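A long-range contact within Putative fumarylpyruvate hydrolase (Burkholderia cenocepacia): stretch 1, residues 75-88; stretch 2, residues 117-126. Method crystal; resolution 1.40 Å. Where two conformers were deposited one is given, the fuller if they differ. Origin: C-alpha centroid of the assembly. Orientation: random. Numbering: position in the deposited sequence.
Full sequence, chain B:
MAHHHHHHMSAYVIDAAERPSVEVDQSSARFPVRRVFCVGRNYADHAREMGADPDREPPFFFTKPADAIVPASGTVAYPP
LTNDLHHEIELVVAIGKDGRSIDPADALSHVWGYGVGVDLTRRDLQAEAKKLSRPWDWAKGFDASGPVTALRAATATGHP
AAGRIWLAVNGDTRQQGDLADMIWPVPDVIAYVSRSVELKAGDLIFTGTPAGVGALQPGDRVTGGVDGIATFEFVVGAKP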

# COMPACT_ATOMS: atom_id res chain seq x y z
N THR B 75 1.49 -21.41 -9.67
CA THR B 75 0.56 -21.50 -8.54
C THR B 75 0.41 -20.11 -7.95
O THR B 75 1.42 -19.36 -7.81
CB THR B 75 1.09 -22.49 -7.46
OG1 THR B 75 1.20 -23.79 -8.05
CG2 THR B 75 0.15 -22.57 -6.24
N VAL B 76 -0.81 -19.76 -7.57
CA VAL B 76 -1.06 -18.51 -6.86
C VAL B 76 -1.60 -18.97 -5.50
O VAL B 76 -2.62 -19.64 -5.43
CB VAL B 76 -2.06 -17.59 -7.60
CG1 VAL B 76 -2.50 -16.44 -6.70
CG2 VAL B 76 -1.44 -17.06 -8.90
N ALA B 77 -0.92 -18.58 -4.43
CA ALA B 77 -1.28 -19.11 -3.11
C ALA B 77 -2.70 -18.71 -2.67
O ALA B 77 -3.15 -17.59 -2.92
CB ALA B 77 -0.28 -18.65 -2.07
N TYR B 78 -3.38 -19.62 -1.99
CA TYR B 78 -4.65 -19.30 -1.35
C TYR B 78 -4.31 -18.68 0.02
O TYR B 78 -3.58 -19.31 0.80
CB TYR B 78 -5.48 -20.59 -1.20
CG TYR B 78 -6.93 -20.38 -0.81
CD1 TYR B 78 -7.29 -20.19 0.52
CD2 TYR B 78 -7.94 -20.38 -1.79
CE1 TYR B 78 -8.62 -19.99 0.87
CE2 TYR B 78 -9.26 -20.18 -1.44
CZ TYR B 78 -9.60 -19.99 -0.10
OH TYR B 78 -10.91 -19.78 0.29
N PRO B 79 -4.78 -17.45 0.30
CA PRO B 79 -4.32 -16.72 1.49
C PRO B 79 -4.96 -17.28 2.78
O PRO B 79 -5.98 -17.95 2.71
CB PRO B 79 -4.81 -15.29 1.21
CG PRO B 79 -6.08 -15.50 0.44
CD PRO B 79 -5.78 -16.68 -0.46
N PRO B 80 -4.34 -16.96 3.93
CA PRO B 80 -4.95 -17.29 5.21
C PRO B 80 -6.16 -16.38 5.48
O PRO B 80 -6.43 -15.42 4.71
CB PRO B 80 -3.81 -17.00 6.21
CG PRO B 80 -3.04 -15.88 5.57
CD PRO B 80 -3.12 -16.14 4.09
N LEU B 81 -6.90 -16.67 6.55
CA LEU B 81 -7.99 -15.79 7.04
C LEU B 81 -9.14 -15.60 6.06
O LEU B 81 -9.85 -14.59 6.10
CB LEU B 81 -7.50 -14.38 7.39
CG LEU B 81 -6.53 -14.12 8.51
CD1 LEU B 81 -6.54 -12.63 8.83
CD2 LEU B 81 -6.88 -14.93 9.75
N THR B 82 -9.34 -16.56 5.18
CA THR B 82 -10.50 -16.50 4.31
C THR B 82 -11.09 -17.86 3.99
O THR B 82 -10.38 -18.88 3.94
CB THR B 82 -10.21 -15.74 3.00
OG1 THR B 82 -11.44 -15.43 2.35
CG2 THR B 82 -9.40 -16.56 2.03
N ASN B 83 -12.41 -17.89 3.82
CA ASN B 83 -13.09 -19.03 3.25
C ASN B 83 -13.82 -18.57 1.98
O ASN B 83 -14.68 -19.28 1.47
CB ASN B 83 -14.11 -19.63 4.24
CG ASN B 83 -13.55 -19.85 5.64
OD1 ASN B 83 -12.62 -20.63 5.83
ND2 ASN B 83 -14.13 -19.16 6.64
N ASP B 84 -13.45 -17.40 1.45
CA ASP B 84 -14.22 -16.82 0.34
C ASP B 84 -13.36 -15.88 -0.53
O ASP B 84 -13.46 -14.66 -0.46
CB ASP B 84 -15.48 -16.10 0.88
CG ASP B 84 -16.51 -15.77 -0.20
OD1 ASP B 84 -16.52 -16.43 -1.26
OD2 ASP B 84 -17.31 -14.86 0.04
N LEU B 85 -12.49 -16.49 -1.34
CA LEU B 85 -11.56 -15.77 -2.23
C LEU B 85 -12.27 -15.49 -3.53
O LEU B 85 -12.74 -16.42 -4.18
CB LEU B 85 -10.34 -16.64 -2.49
CG LEU B 85 -9.22 -16.00 -3.30
CD1 LEU B 85 -8.51 -14.89 -2.54
CD2 LEU B 85 -8.24 -17.11 -3.62
N HIS B 86 -12.37 -14.21 -3.92
CA HIS B 86 -13.04 -13.88 -5.17
C HIS B 86 -12.08 -13.41 -6.25
O HIS B 86 -11.03 -12.84 -5.93
CB HIS B 86 -14.13 -12.83 -4.94
CG HIS B 86 -15.37 -13.42 -4.35
ND1 HIS B 86 -16.63 -12.94 -4.62
CD2 HIS B 86 -15.54 -14.49 -3.54
CE1 HIS B 86 -17.52 -13.67 -3.97
NE2 HIS B 86 -16.89 -14.62 -3.31
N HIS B 87 -12.48 -13.60 -7.51
CA HIS B 87 -11.72 -13.13 -8.67
C HIS B 87 -12.42 -11.96 -9.35
O HIS B 87 -13.64 -11.93 -9.44
CB HIS B 87 -11.58 -14.25 -9.73
CG HIS B 87 -12.89 -14.84 -10.20
ND1 HIS B 87 -13.72 -14.20 -11.10
CD2 HIS B 87 -13.51 -16.00 -9.87
CE1 HIS B 87 -14.79 -14.97 -11.32
NE2 HIS B 87 -14.69 -16.05 -10.57
N GLU B 88 -11.61 -11.04 -9.86
CA GLU B 88 -12.07 -9.99 -10.76
C GLU B 88 -11.02 -9.78 -11.85
O GLU B 88 -9.93 -9.26 -11.57
CB GLU B 88 -12.29 -8.67 -10.03
CG GLU B 88 -13.46 -8.69 -9.07
CD GLU B 88 -13.44 -7.50 -8.15
OE1 GLU B 88 -13.35 -6.37 -8.66
OE2 GLU B 88 -13.47 -7.70 -6.93
N GLY B 117 -4.66 -8.70 -15.38
CA GLY B 117 -4.51 -9.03 -13.97
C GLY B 117 -5.77 -9.60 -13.39
O GLY B 117 -6.86 -9.52 -13.99
N VAL B 118 -5.64 -10.18 -12.20
CA VAL B 118 -6.81 -10.58 -11.42
C VAL B 118 -6.71 -9.87 -10.07
O VAL B 118 -5.73 -10.03 -9.34
CB VAL B 118 -6.88 -12.11 -11.21
CG1 VAL B 118 -8.19 -12.47 -10.51
CG2 VAL B 118 -6.76 -12.84 -12.55
N ASP B 119 -7.70 -9.04 -9.77
CA ASP B 119 -7.85 -8.48 -8.43
C ASP B 119 -8.45 -9.60 -7.58
O ASP B 119 -9.60 -9.99 -7.78
CB ASP B 119 -8.74 -7.24 -8.51
CG ASP B 119 -9.15 -6.69 -7.15
OD1 ASP B 119 -8.52 -7.03 -6.14
OD2 ASP B 119 -10.12 -5.90 -7.10
N LEU B 120 -7.65 -10.17 -6.69
CA LEU B 120 -8.16 -11.16 -5.74
C LEU B 120 -8.59 -10.50 -4.44
O LEU B 120 -7.92 -9.59 -3.97
CB LEU B 120 -7.10 -12.24 -5.47
CG LEU B 120 -6.72 -13.09 -6.69
CD1 LEU B 120 -5.56 -14.01 -6.35
CD2 LEU B 120 -7.91 -13.92 -7.16
N THR B 121 -9.68 -11.01 -3.87
CA THR B 121 -10.27 -10.42 -2.67
C THR B 121 -10.60 -11.47 -1.63
O THR B 121 -11.18 -12.50 -1.96
CB THR B 121 -11.60 -9.72 -3.00
OG1 THR B 121 -11.40 -8.84 -4.09
CG2 THR B 121 -12.14 -8.90 -1.80
N ARG B 122 -10.26 -11.19 -0.37
CA ARG B 122 -10.79 -12.00 0.74
C ARG B 122 -12.16 -11.39 1.04
O ARG B 122 -12.27 -10.42 1.79
CB ARG B 122 -9.83 -11.98 1.93
CG ARG B 122 -8.52 -12.70 1.59
CD ARG B 122 -7.63 -12.91 2.81
NE ARG B 122 -6.98 -11.70 3.30
CZ ARG B 122 -5.97 -11.68 4.18
NH1 ARG B 122 -5.40 -12.81 4.60
NH2 ARG B 122 -5.49 -10.50 4.57
N ARG B 123 -13.19 -11.92 0.38
CA ARG B 123 -14.51 -11.27 0.31
C ARG B 123 -15.23 -11.29 1.65
O ARG B 123 -15.96 -10.37 1.97
CB ARG B 123 -15.35 -11.93 -0.80
N ASP B 124 -15.02 -12.35 2.43
CA ASP B 124 -15.54 -12.38 3.79
C ASP B 124 -14.98 -11.25 4.65
O ASP B 124 -15.74 -10.55 5.34
CB ASP B 124 -15.36 -13.76 4.46
CG ASP B 124 -14.00 -14.40 4.24
OD1 ASP B 124 -13.06 -13.77 3.71
OD2 ASP B 124 -13.88 -15.57 4.65
N LEU B 125 -13.67 -11.03 4.59
CA LEU B 125 -13.08 -9.89 5.29
C LEU B 125 -13.60 -8.58 4.73
O LEU B 125 -13.83 -7.64 5.49
CB LEU B 125 -11.55 -9.93 5.23
CG LEU B 125 -10.89 -11.16 5.85
CD1 LEU B 125 -9.37 -11.06 5.81
CD2 LEU B 125 -11.39 -11.40 7.28
N GLN B 126 -13.80 -8.52 3.42
CA GLN B 126 -14.36 -7.29 2.85
C GLN B 126 -15.76 -6.97 3.36
O GLN B 126 -16.07 -5.81 3.68
CB GLN B 126 -14.39 -7.31 1.32
CG GLN B 126 -14.67 -5.93 0.73
CD GLN B 126 -14.86 -5.97 -0.75
OE1 GLN B 126 -15.27 -6.99 -1.30
NE2 GLN B 126 -14.56 -4.86 -1.42
O HOH W 1 -15.95 -16.90 5.88
O HOH W 2 -11.92 -9.90 -6.36
O HOH W 3 -15.16 -8.45 -4.43

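At the apolar centre of the contact lies Leu120, whose side chain shares one face of the sheet with those of Leu85, His87 and Arg122. Its CB is 4.2 Å from Leu85 CD1, and its CD1 reaches Val76 CG1 at 3.9 Å, so the leucine ties the strand at the start of the first stretch to the one at its end. Farther along, Val118 CG1 packs against His87 CB at 3.9 Å.

Beneath this packing the two strands run antiparallel, their directions 157° apart. His86 and Thr121 form a hydrogen-bonded pair: His86 N donates to Thr121 O at 2.9 Å, and Thr121 N returns a bond to His86 O at 3.1 Å. The same carbonyls also receive CA-H...O contacts, from Leu85 CA to Thr121 O and from Leu120 CA to His86 O, both at 3.3 Å. On the face bearing the His86 side chain, Arg123 CB sits over the imidazole, 3.8 Å from the ring centroid and only 13° off its normal.

Where the strand gives way to the helix, the contact becomes polar. Arg123 N donates to Asp84 O at 2.9 Å, extending the backbone pairing into the first helical residue. The aliphatic part of Arg122 runs along the loop, with CD 3.8 Å from Pro79 CG, and carries the guanidinium to Pro80, where NH1 donates to the carbonyl O at 2.8 Å near the guanidinium plane.

Asp124 clasps the loop with both carboxylate oxygens: OD1 accepts from Thr82 OG1 at 2.7 Å, and OD2 from Asn83 N at 2.9 Å in a nearly linear bond. Thr82 OG1 in turn accepts from Asp84 N at 3.0 Å, so one hydroxyl links the turn to the helix. At the outer edge, a water bridges Asn83 ND2 and Asp124 OD2.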